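Local coordinates for protein 3-methyladenine dna-glycosylase (Archaeoglobus fulgidus, PDB 2JHN) that belongs to the AlkA-type DNA glycosylases, joining a TATA-box-binding-protein-like domain to a helix-hairpin-helix (HhH-GPD) domain of the base excision DNA repair superfamily, at residues E70-R73 / R74-E78; G160-Q164 / E165-K169; A223-V226 / L227-L231. The protein carries 1 engineered substitution. All coordinates share one frame; numbering follows the deposited sequence.

Contact 1. Residues E70-R73 / R74-E78; sequences EAVR and RKLVE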
ATOM      1  N   GLU A  70       0.511 -19.838   9.710  1.00 25.76           N
ATOM      2  CA  GLU A  70       0.199 -19.953   8.284  1.00 26.06           C
ATOM      3  C   GLU A  70      -0.577 -18.725   7.763  1.00 24.79           C
ATOM      4  O   GLU A  70      -0.273 -18.198   6.692  1.00 24.76           O
ATOM      5  CB  GLU A  70      -0.572 -21.247   7.995  1.00 26.55           C
ATOM      6  CG  GLU A  70      -0.215 -21.899   6.665  0.70 29.32           C
ATOM      7  CD  GLU A  70       1.245 -22.338   6.608  0.70 33.68           C
ATOM      8  OE1 GLU A  70       1.708 -23.009   7.560  0.70 35.81           O
ATOM      9  OE2 GLU A  70       1.931 -22.011   5.613  0.70 36.14           O
ATOM     10  N   ALA A  71      -1.548 -18.266   8.553  1.00 23.77           N
ATOM     11  CA  ALA A  71      -2.368 -17.110   8.205  1.00 22.76           C
ATOM     12  C   ALA A  71      -1.525 -15.835   8.221  1.00 21.94           C
ATOM     13  O   ALA A  71      -1.612 -15.024   7.297  1.00 21.31           O
ATOM     14  CB  ALA A  71      -3.555 -16.984   9.167  1.00 22.82           C
ATOM     15  N   VAL A  72      -0.711 -15.665   9.267  1.00 20.53           N
ATOM     16  CA  VAL A  72       0.155 -14.490   9.378  1.00 19.22           C
ATOM     17  C   VAL A  72       1.153 -14.462   8.206  1.00 18.90           C
ATOM     18  O   VAL A  72       1.370 -13.418   7.579  1.00 17.39           O
ATOM     19  CB  VAL A  72       0.912 -14.452  10.735  1.00 19.90           C
ATOM     20  CG1 VAL A  72       1.937 -13.306  10.747  1.00 19.07           C
ATOM     21  CG2 VAL A  72      -0.041 -14.308  11.886  1.00 18.34           C
ATOM     22  N   ARG A  73       1.736 -15.615   7.901  1.00 18.44           N
ATOM     23  CA  ARG A  73       2.741 -15.706   6.828  1.00 18.85           C
ATOM     24  C   ARG A  73       2.152 -15.270   5.483  1.00 17.79           C
ATOM     25  O   ARG A  73       2.791 -14.534   4.739  1.00 16.11           O
ATOM     26  CB  ARG A  73       3.296 -17.126   6.735  1.00 19.66           C
ATOM     27  CG  ARG A  73       4.369 -17.368   5.685  1.00 22.46           C
ATOM     28  CD  ARG A  73       4.621 -18.862   5.549  1.00 28.30           C
ATOM     29  NE  ARG A  73       5.838 -19.143   4.790  1.00 35.36           N
ATOM     30  CZ  ARG A  73       5.872 -19.422   3.487  1.00 37.89           C
ATOM     31  NH1 ARG A  73       4.747 -19.469   2.783  1.00 37.57           N
ATOM     32  NH2 ARG A  73       7.038 -19.674   2.891  1.00 40.38           N
ATOM     33  N   ARG A  74       0.931 -15.724   5.196  1.00 17.41           N
ATOM     34  CA  ARG A  74       0.234 -15.401   3.941  1.00 18.11           C
ATOM     35  C   ARG A  74       0.025 -13.902   3.860  1.00 16.60           C
ATOM     36  O   ARG A  74       0.232 -13.301   2.808  1.00 15.40           O
ATOM     37  CB  ARG A  74      -1.128 -16.101   3.905  1.00 18.89           C
ATOM     38  CG  ARG A  74      -1.827 -16.133   2.550  0.70 20.20           C
ATOM     39  CD  ARG A  74      -3.065 -17.072   2.580  0.70 21.52           C
ATOM     40  NE  ARG A  74      -2.802 -18.372   3.227  0.70 28.28           N
ATOM     41  CZ  ARG A  74      -3.335 -18.777   4.385  0.70 29.98           C
ATOM     42  NH1 ARG A  74      -4.172 -17.999   5.069  0.70 32.01           N
ATOM     43  NH2 ARG A  74      -3.023 -19.970   4.871  0.70 31.04           N
ATOM     44  N   LYS A  75      -0.402 -13.320   4.975  1.00 16.21           N
ATOM     45  CA  LYS A  75      -0.676 -11.871   5.049  1.00 16.70           C
ATOM     46  C   LYS A  75       0.604 -11.081   4.799  1.00 15.43           C
ATOM     47  O   LYS A  75       0.587 -10.102   4.057  1.00 14.14           O
ATOM     48  CB  LYS A  75      -1.249 -11.476   6.402  1.00 16.30           C
ATOM     49  CG  LYS A  75      -2.726 -11.888   6.680  1.00 21.17           C
ATOM     50  CD  LYS A  75      -3.145 -11.363   8.090  1.00 20.10           C
ATOM     51  CE  LYS A  75      -4.646 -10.975   8.181  1.00 28.36           C
ATOM     52  NZ  LYS A  75      -4.968 -10.177   9.440  1.00 27.53           N
ATOM     53  N   LEU A  76       1.717 -11.505   5.410  1.00 14.00           N
ATOM     54  CA  LEU A  76       2.974 -10.747   5.260  1.00 13.39           C
ATOM     55  C   LEU A  76       3.602 -10.880   3.871  1.00 13.32           C
ATOM     56  O   LEU A  76       4.179  -9.916   3.356  1.00 12.57           O
ATOM     57  CB  LEU A  76       3.998 -11.138   6.321  1.00 13.95           C
ATOM     58  CG  LEU A  76       3.552 -10.852   7.764  1.00 14.65           C
ATOM     59  CD1 LEU A  76       4.582 -11.453   8.730  1.00 17.31           C
ATOM     60  CD2 LEU A  76       3.375  -9.362   7.999  1.00 17.79           C
ATOM     61  N   VAL A  77       3.522 -12.074   3.292  1.00 12.20           N
ATOM     62  CA  VAL A  77       4.035 -12.307   1.939  1.00 12.40           C
ATOM     63  C   VAL A  77       3.317 -11.374   0.942  1.00 12.08           C
ATOM     64  O   VAL A  77       3.948 -10.734   0.100  1.00 12.24           O
ATOM     65  CB  VAL A  77       3.863 -13.775   1.516  1.00 13.01           C
ATOM     66  CG1 VAL A  77       4.091 -13.950  -0.011  1.00 12.51           C
ATOM     67  CG2 VAL A  77       4.838 -14.679   2.323  1.00 12.80           C
ATOM     68  N   GLU A  78       2.002 -11.316   1.053  1.00 11.21           N
ATOM     69  CA  GLU A  78       1.176 -10.491   0.166  1.00 12.23           C
ATOM     70  C   GLU A  78       1.418  -8.976   0.430  1.00 11.40           C
ATOM     71  O   GLU A  78       1.541  -8.159  -0.509  1.00 11.34           O
ATOM     72  CB  GLU A  78      -0.290 -10.854   0.384  1.00 12.66           C
ATOM     73  CG  GLU A  78      -1.227 -10.065  -0.547  1.00 17.66           C
ATOM     74  CD  GLU A  78      -2.681 -10.275  -0.220  1.00 24.87           C
ATOM     75  OE1 GLU A  78      -3.030 -10.352   0.987  1.00 27.26           O
ATOM     76  OE2 GLU A  78      -3.484 -10.323  -1.180  1.00 29.41           O
TER
HETATM   77  O   HOH W   1      -4.092 -15.153   5.838  1.00 35.15           O
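The guanidinium of Arg74 folds back over the preceding turn of its own helix, where Glu70 O lies 3.7 Å above one of its faces, displaced toward the rim. The stem leaves with CG anti to the backbone N (chi1 -166°) and runs extended until a bend at chi3 (-46°) brings the planar group back over the carbonyl oxygen of Glu70. Arg74 NH2 comes within 3.9 Å of Glu70 CG, the two side chains crossing at about a right angle. The Glu70 carboxylate keeps its distance, with OE2 5.4 Å from Arg74 NH2, so any attraction between the charges is probably only modest. A water bridges loosely from the guanidinium to the backbone: it donates to Ala71 O at 2.9 Å and accepts a weak bond from Arg74 NH1. Ala71 O also receives Lys75 N (3.1 Å), one of four consecutive i to i+4 backbone bonds, the last being Val77 N to Arg73 O. Val77 CG2 sits 3.2 Å from that same Arg73 O. On the buried side, Val72 and Leu76 lie alongside each other and point the same way, CG1 of the first 3.8 Å from CD1 of the second. Outside the helix, Val72 meets Phe64 and Leu41, and Leu76 meets Trp35 of strand 34-41. Apolar residues toward a sheet and charged ones at the surface make this an amphipathic helix, packed on the antiparallel sheet of the TATA-box-binding-protein-like domain.

Contact 2. Residues G160-Q164 / E165-K169; sequences GFPTQ and EAILK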
ATOM      1  N   GLY A 160      -1.981  -0.400  15.206  1.00 17.94           N
ATOM      2  CA  GLY A 160      -2.849  -0.908  14.122  1.00 16.93           C
ATOM      3  C   GLY A 160      -3.739   0.177  13.522  1.00 15.95           C
ATOM      4  O   GLY A 160      -4.019   1.193  14.166  1.00 16.48           O
ATOM      5  N   PHE A 161      -4.192  -0.012  12.276  1.00 15.54           N
ATOM      6  CA  PHE A 161      -5.157   0.906  11.707  1.00 14.96           C
ATOM      7  C   PHE A 161      -6.526   0.698  12.401  1.00 14.45           C
ATOM      8  O   PHE A 161      -6.893  -0.427  12.684  1.00 15.99           O
ATOM      9  CB  PHE A 161      -5.310   0.718  10.181  1.00 14.92           C
ATOM     10  CG  PHE A 161      -5.980   1.889   9.515  1.00 13.23           C
ATOM     11  CD1 PHE A 161      -5.255   3.048   9.225  1.00 11.70           C
ATOM     12  CD2 PHE A 161      -7.360   1.864   9.234  1.00 13.53           C
ATOM     13  CE1 PHE A 161      -5.879   4.141   8.651  1.00 12.51           C
ATOM     14  CE2 PHE A 161      -7.991   2.970   8.662  1.00 13.32           C
ATOM     15  CZ  PHE A 161      -7.257   4.099   8.364  1.00 15.00           C
ATOM     16  N   PRO A 162      -7.260   1.783  12.685  1.00 15.48           N
ATOM     17  CA  PRO A 162      -8.604   1.676  13.323  1.00 16.01           C
ATOM     18  C   PRO A 162      -9.526   0.659  12.641  1.00 17.11           C
ATOM     19  O   PRO A 162      -9.578   0.617  11.400  1.00 16.34           O
ATOM     20  CB  PRO A 162      -9.158   3.091  13.185  1.00 15.41           C
ATOM     21  CG  PRO A 162      -7.921   3.962  13.230  1.00 16.24           C
ATOM     22  CD  PRO A 162      -6.878   3.181  12.450  1.00 14.60           C
ATOM     23  N   THR A 163     -10.219  -0.156  13.452  1.00 17.14           N
ATOM     24  CA  THR A 163     -11.230  -1.101  12.972  1.00 18.21           C
ATOM     25  C   THR A 163     -12.428  -0.291  12.484  1.00 17.61           C
ATOM     26  O   THR A 163     -12.546   0.884  12.815  1.00 15.93           O
ATOM     27  CB  THR A 163     -11.720  -2.060  14.093  1.00 18.99           C
ATOM     28  OG1 THR A 163     -12.262  -1.281  15.166  1.00 18.77           O
ATOM     29  CG2 THR A 163     -10.575  -2.965  14.610  1.00 19.84           C
ATOM     30  N   GLN A 164     -13.319  -0.912  11.703  1.00 17.95           N
ATOM     31  CA  GLN A 164     -14.549  -0.215  11.284  1.00 17.93           C
ATOM     32  C   GLN A 164     -15.348   0.264  12.501  1.00 18.53           C
ATOM     33  O   GLN A 164     -15.837   1.385  12.520  1.00 18.13           O
ATOM     34  CB  GLN A 164     -15.399  -1.088  10.354  1.00 18.22           C
ATOM     35  CG  GLN A 164     -14.665  -1.462   9.057  1.00 18.34           C
ATOM     36  CD  GLN A 164     -15.483  -2.352   8.163  1.00 17.70           C
ATOM     37  OE1 GLN A 164     -14.977  -3.333   7.620  1.00 18.20           O
ATOM     38  NE2 GLN A 164     -16.768  -2.008   7.988  1.00 17.66           N
ATOM     39  N   GLU A 165     -15.395  -0.579  13.525  1.00 19.69           N
ATOM     40  CA  GLU A 165     -16.052  -0.263  14.817  1.00 21.71           C
ATOM     41  C   GLU A 165     -15.516   0.983  15.517  1.00 20.32           C
ATOM     42  O   GLU A 165     -16.295   1.808  15.993  1.00 19.86           O
ATOM     43  CB  GLU A 165     -15.952  -1.475  15.753  1.00 21.90           C
ATOM     44  CG  GLU A 165     -16.809  -2.649  15.318  1.00 27.00           C
ATOM     45  CD  GLU A 165     -16.075  -3.682  14.446  1.00 33.13           C
ATOM     46  OE1 GLU A 165     -14.973  -3.400  13.890  1.00 33.31           O
ATOM     47  OE2 GLU A 165     -16.614  -4.803  14.317  1.00 35.16           O
ATOM     48  N   ALA A 166     -14.184   1.108  15.554  1.00 19.73           N
ATOM     49  CA  ALA A 166     -13.477   2.231  16.164  1.00 19.11           C
ATOM     50  C   ALA A 166     -13.773   3.534  15.431  1.00 18.85           C
ATOM     51  O   ALA A 166     -13.929   4.580  16.056  1.00 18.66           O
ATOM     52  CB  ALA A 166     -11.961   1.957  16.192  1.00 18.87           C
ATOM     53  N   ILE A 167     -13.855   3.455  14.101  1.00 18.14           N
ATOM     54  CA  ILE A 167     -14.226   4.593  13.251  1.00 18.21           C
ATOM     55  C   ILE A 167     -15.668   5.073  13.459  1.00 18.54           C
ATOM     56  O   ILE A 167     -15.936   6.282  13.522  1.00 17.79           O
ATOM     57  CB  ILE A 167     -13.952   4.269  11.746  1.00 18.18           C
ATOM     58  CG1 ILE A 167     -12.437   4.153  11.527  1.00 16.64           C
ATOM     59  CG2 ILE A 167     -14.575   5.327  10.810  1.00 17.90           C
ATOM     60  CD1 ILE A 167     -11.628   5.429  11.898  1.00 16.83           C
ATOM     61  N   LEU A 168     -16.587   4.120  13.564  1.00 19.28           N
ATOM     62  CA  LEU A 168     -17.980   4.457  13.816  1.00 21.25           C
ATOM     63  C   LEU A 168     -18.103   5.201  15.153  1.00 22.65           C
ATOM     64  O   LEU A 168     -18.822   6.205  15.250  1.00 23.59           O
ATOM     65  CB  LEU A 168     -18.854   3.192  13.763  1.00 21.06           C
ATOM     66  CG  LEU A 168     -19.032   2.577  12.355  1.00 22.91           C
ATOM     67  CD1 LEU A 168     -19.872   1.321  12.446  1.00 24.60           C
ATOM     68  CD2 LEU A 168     -19.640   3.567  11.348  1.00 24.90           C
ATOM     69  N   LYS A 169     -17.354   4.739  16.150  1.00 23.89           N
ATOM     70  CA  LYS A 169     -17.270   5.403  17.457  1.00 24.92           C
ATOM     71  C   LYS A 169     -16.620   6.789  17.376  1.00 25.05           C
ATOM     72  O   LYS A 169     -17.136   7.746  17.944  1.00 24.61           O
ATOM     73  CB  LYS A 169     -16.567   4.512  18.496  1.00 25.57           C
ATOM     74  CG  LYS A 169     -16.383   5.189  19.895  1.00 27.41           C
ATOM     75  CD  LYS A 169     -17.732   5.635  20.537  1.00 31.05           C
ATOM     76  CE  LYS A 169     -17.500   6.548  21.765  1.00 30.41           C
ATOM     77  NZ  LYS A 169     -18.677   7.400  22.123  1.00 31.04           N
TER
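A threonine N-cap combined with a hydrophobic staple starts helix 164-177, just after the small two-stranded sheet within the HhH-GPD region. Thr163 is the N-cap: its OG1 accepts the amide of Ala166 at 3.1 Å with an N-H...O angle of 154°. The hydroxyl reaches this amide because OG1 stands between the backbone N and the carbonyl carbon (chi1 58°), a rotation that also sets it 3.4 Å from Ala166 CB. The staple joins the residues flanking the capped turn, as Pro162 CB packs against Ile167 CD1 at 3.6 Å. Both apolar partners are buried between neighbouring helices, Pro162 against Ile143, Val144 and Phe147 of helix 133-147 and Ile167 against Phe119, Ile188 and Ala192. Glu165, its chain bent at chi2, curls back toward the cap and places OE1 3.5 Å from Thr163 CB. Gln164 extends away from this turn, and its NE2 donates to the backbone oxygens of Ala192 and Glu194, tying the start of the helix to the C-terminal end of helix 182-192 and the residues just after it. The backbone bonds of the new helix follow at once, Ile167 N to Thr163 O at 3.2 Å and Leu168 N to Gln164 O at 3.0 Å.

Contact 3. Residues A223-V226 / L227-L231; sequences AELV and LSIAL. Engineered in segment 227-231: Ile229 (natural residue Met).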
ATOM      1  N   ALA A 223     -10.986   4.797  -7.111  1.00  9.08           N
ATOM      2  CA  ALA A 223     -11.419   3.397  -7.258  1.00  9.90           C
ATOM      3  C   ALA A 223     -10.257   2.561  -7.858  1.00  9.91           C
ATOM      4  O   ALA A 223      -9.932   1.451  -7.362  1.00  9.91           O
ATOM      5  CB  ALA A 223     -12.724   3.299  -8.108  1.00 10.20           C
ATOM      6  N   GLU A 224      -9.622   3.098  -8.898  1.00  9.65           N
ATOM      7  CA  GLU A 224      -8.485   2.392  -9.535  1.00 10.59           C
ATOM      8  C   GLU A 224      -7.273   2.286  -8.619  1.00  9.59           C
ATOM      9  O   GLU A 224      -6.590   1.242  -8.623  1.00 10.32           O
ATOM     10  CB  GLU A 224      -8.112   2.996 -10.892  1.00  9.90           C
ATOM     11  CG  GLU A 224      -9.261   2.869 -11.913  1.00 11.06           C
ATOM     12  CD  GLU A 224      -8.913   3.396 -13.283  1.00 13.73           C
ATOM     13  OE1 GLU A 224      -7.920   4.170 -13.406  1.00 14.37           O
ATOM     14  OE2 GLU A 224      -9.640   2.997 -14.242  1.00 14.26           O
ATOM     15  N   LEU A 225      -7.005   3.328  -7.847  1.00 10.48           N
ATOM     16  CA  LEU A 225      -5.925   3.266  -6.835  1.00 10.82           C
ATOM     17  C   LEU A 225      -6.228   2.155  -5.798  1.00 10.25           C
ATOM     18  O   LEU A 225      -5.379   1.307  -5.514  1.00 10.21           O
ATOM     19  CB  LEU A 225      -5.750   4.627  -6.150  1.00 10.93           C
ATOM     20  CG  LEU A 225      -4.527   4.870  -5.283  1.00 12.11           C
ATOM     21  CD1 LEU A 225      -3.279   4.794  -6.195  1.00 13.97           C
ATOM     22  CD2 LEU A 225      -4.682   6.281  -4.657  1.00 13.18           C
ATOM     23  N   VAL A 226      -7.455   2.122  -5.287  1.00  9.88           N
ATOM     24  CA  VAL A 226      -7.855   1.045  -4.331  1.00  9.23           C
ATOM     25  C   VAL A 226      -7.667  -0.324  -4.960  1.00  9.22           C
ATOM     26  O   VAL A 226      -7.060  -1.210  -4.353  1.00  7.92           O
ATOM     27  CB  VAL A 226      -9.296   1.228  -3.836  1.00  8.79           C
ATOM     28  CG1 VAL A 226      -9.826  -0.068  -3.138  1.00  9.64           C
ATOM     29  CG2 VAL A 226      -9.374   2.448  -2.886  1.00  9.74           C
ATOM     30  N   LEU A 227      -8.186  -0.497  -6.179  1.00  8.97           N
ATOM     31  CA  LEU A 227      -8.115  -1.762  -6.871  1.00 10.50           C
ATOM     32  C   LEU A 227      -6.667  -2.291  -6.949  1.00 10.11           C
ATOM     33  O   LEU A 227      -6.417  -3.457  -6.689  1.00 10.65           O
ATOM     34  CB  LEU A 227      -8.716  -1.641  -8.280  1.00  9.05           C
ATOM     35  CG  LEU A 227     -10.261  -1.831  -8.252  1.00 12.40           C
ATOM     36  CD1 LEU A 227     -10.899  -1.234  -9.481  1.00 14.33           C
ATOM     37  CD2 LEU A 227     -10.563  -3.323  -8.189  1.00 15.74           C
ATOM     38  N   SER A 228      -5.746  -1.413  -7.276  1.00 10.25           N
ATOM     39  CA  SER A 228      -4.340  -1.820  -7.458  1.00 11.45           C
ATOM     40  C   SER A 228      -3.585  -1.925  -6.126  1.00 11.04           C
ATOM     41  O   SER A 228      -2.953  -2.960  -5.842  1.00 12.54           O
ATOM     42  CB  SER A 228      -3.632  -0.854  -8.407  1.00 11.79           C
ATOM     43  OG  SER A 228      -3.805   0.496  -8.026  1.00 14.62           O
ATOM     44  N   ILE A 229      -3.639  -0.872  -5.328  1.00 10.42           N
ATOM     45  CA  ILE A 229      -2.794  -0.800  -4.122  1.00 12.06           C
ATOM     46  C   ILE A 229      -3.356  -1.489  -2.880  1.00 11.62           C
ATOM     47  O   ILE A 229      -2.574  -1.828  -1.974  1.00 13.45           O
ATOM     48  CB  ILE A 229      -2.258   0.652  -3.803  1.00 12.24           C
ATOM     49  CG1 ILE A 229      -3.306   1.513  -3.088  1.00 13.19           C
ATOM     50  CG2 ILE A 229      -1.691   1.334  -5.080  1.00 14.02           C
ATOM     51  CD1 ILE A 229      -2.768   2.894  -2.537  1.00 14.02           C
ATOM     52  N   ALA A 230      -4.675  -1.699  -2.831  1.00 11.35           N
ATOM     53  CA  ALA A 230      -5.346  -2.355  -1.699  1.00 11.32           C
ATOM     54  C   ALA A 230      -5.889  -3.753  -2.027  1.00 11.58           C
ATOM     55  O   ALA A 230      -5.810  -4.664  -1.182  1.00 12.70           O
ATOM     56  CB  ALA A 230      -6.465  -1.464  -1.125  1.00 11.45           C
ATOM     57  N   LEU A 231      -6.408  -3.928  -3.239  1.00 10.58           N
ATOM     58  CA  LEU A 231      -7.086  -5.142  -3.658  1.00 11.17           C
ATOM     59  C   LEU A 231      -6.181  -6.101  -4.419  1.00 11.13           C
ATOM     60  O   LEU A 231      -6.555  -7.250  -4.645  1.00 11.96           O
ATOM     61  CB  LEU A 231      -8.359  -4.819  -4.482  1.00 11.49           C
ATOM     62  CG  LEU A 231      -9.449  -4.040  -3.747  1.00 13.17           C
ATOM     63  CD1 LEU A 231     -10.789  -4.124  -4.442  1.00 15.33           C
ATOM     64  CD2 LEU A 231      -9.568  -4.518  -2.279  1.00 13.05           C
TER
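Leu225 overlaps the engineered Ile229 one turn further on, its CG 3.8 Å from Ile229 CD1 and its CD1 4.0 Å from Ile229 CG2, the two side chains crossing obliquely. In Ile229, CG1 is held between the backbone N and the carbonyl carbon (chi1 81°), which brings it to 3.2 Å from Leu225 O. That oxygen also accepts the amide of Ile229. Ser228 turns its hydroxyl back into the helix, where OG lies 2.9 Å from Glu224 O and 3.1 Å from Leu225 O; which of the two carbonyls it serves is not settled. A buried hydroxyl thus finds acceptors in its own helix. The helix concerned, 220-229, is the second of the helix-hairpin-helix motif; helix 205-213 is the first, and Thr213, at its end, binds a sodium ion together with Phe215 and Ile218 in the hairpin. Ala223 packs on Tyr209 and Thr213 of that first helix, Val226 on its Leu212. The carboxylate of Glu224 forms salt bridges with Arg220 and Arg263. Toward the C-terminal end of helix 220-229 the spacing of the bonds changes. Val226 O accepts two amides, Ala230 N at 2.9 Å and Leu231 N at 3.0 Å, the second being an i to i+5 bond of the pi-turn kind. Past this turn the side chain of Leu231 crosses that of Val226, with Leu231 CG 4.0 Å from Val226 CG1.

How the contacts relate
The three contacts follow one another along the chain without nesting or crossing, and each joins adjoining segments, so none closes a long loop. Contact 1 comes first, within helix 69-80 against the antiparallel sheet of the TATA-box-binding-protein-like domain. Contact 2 lies at the passage from strand 156-159 into helix 164-177, and contact 3 covers the last turns of helix 220-229 and the residues that follow; both belong to the HhH-GPD region. Their centres are about 20 to 22 Å apart and none touches another, contacts 1 and 3 coming closest, with nearest atoms about 6 Å apart. Helix 118-127 is a shared neighbour of contacts 2 and 3, packing against Ile167 in one and Val226 in the other.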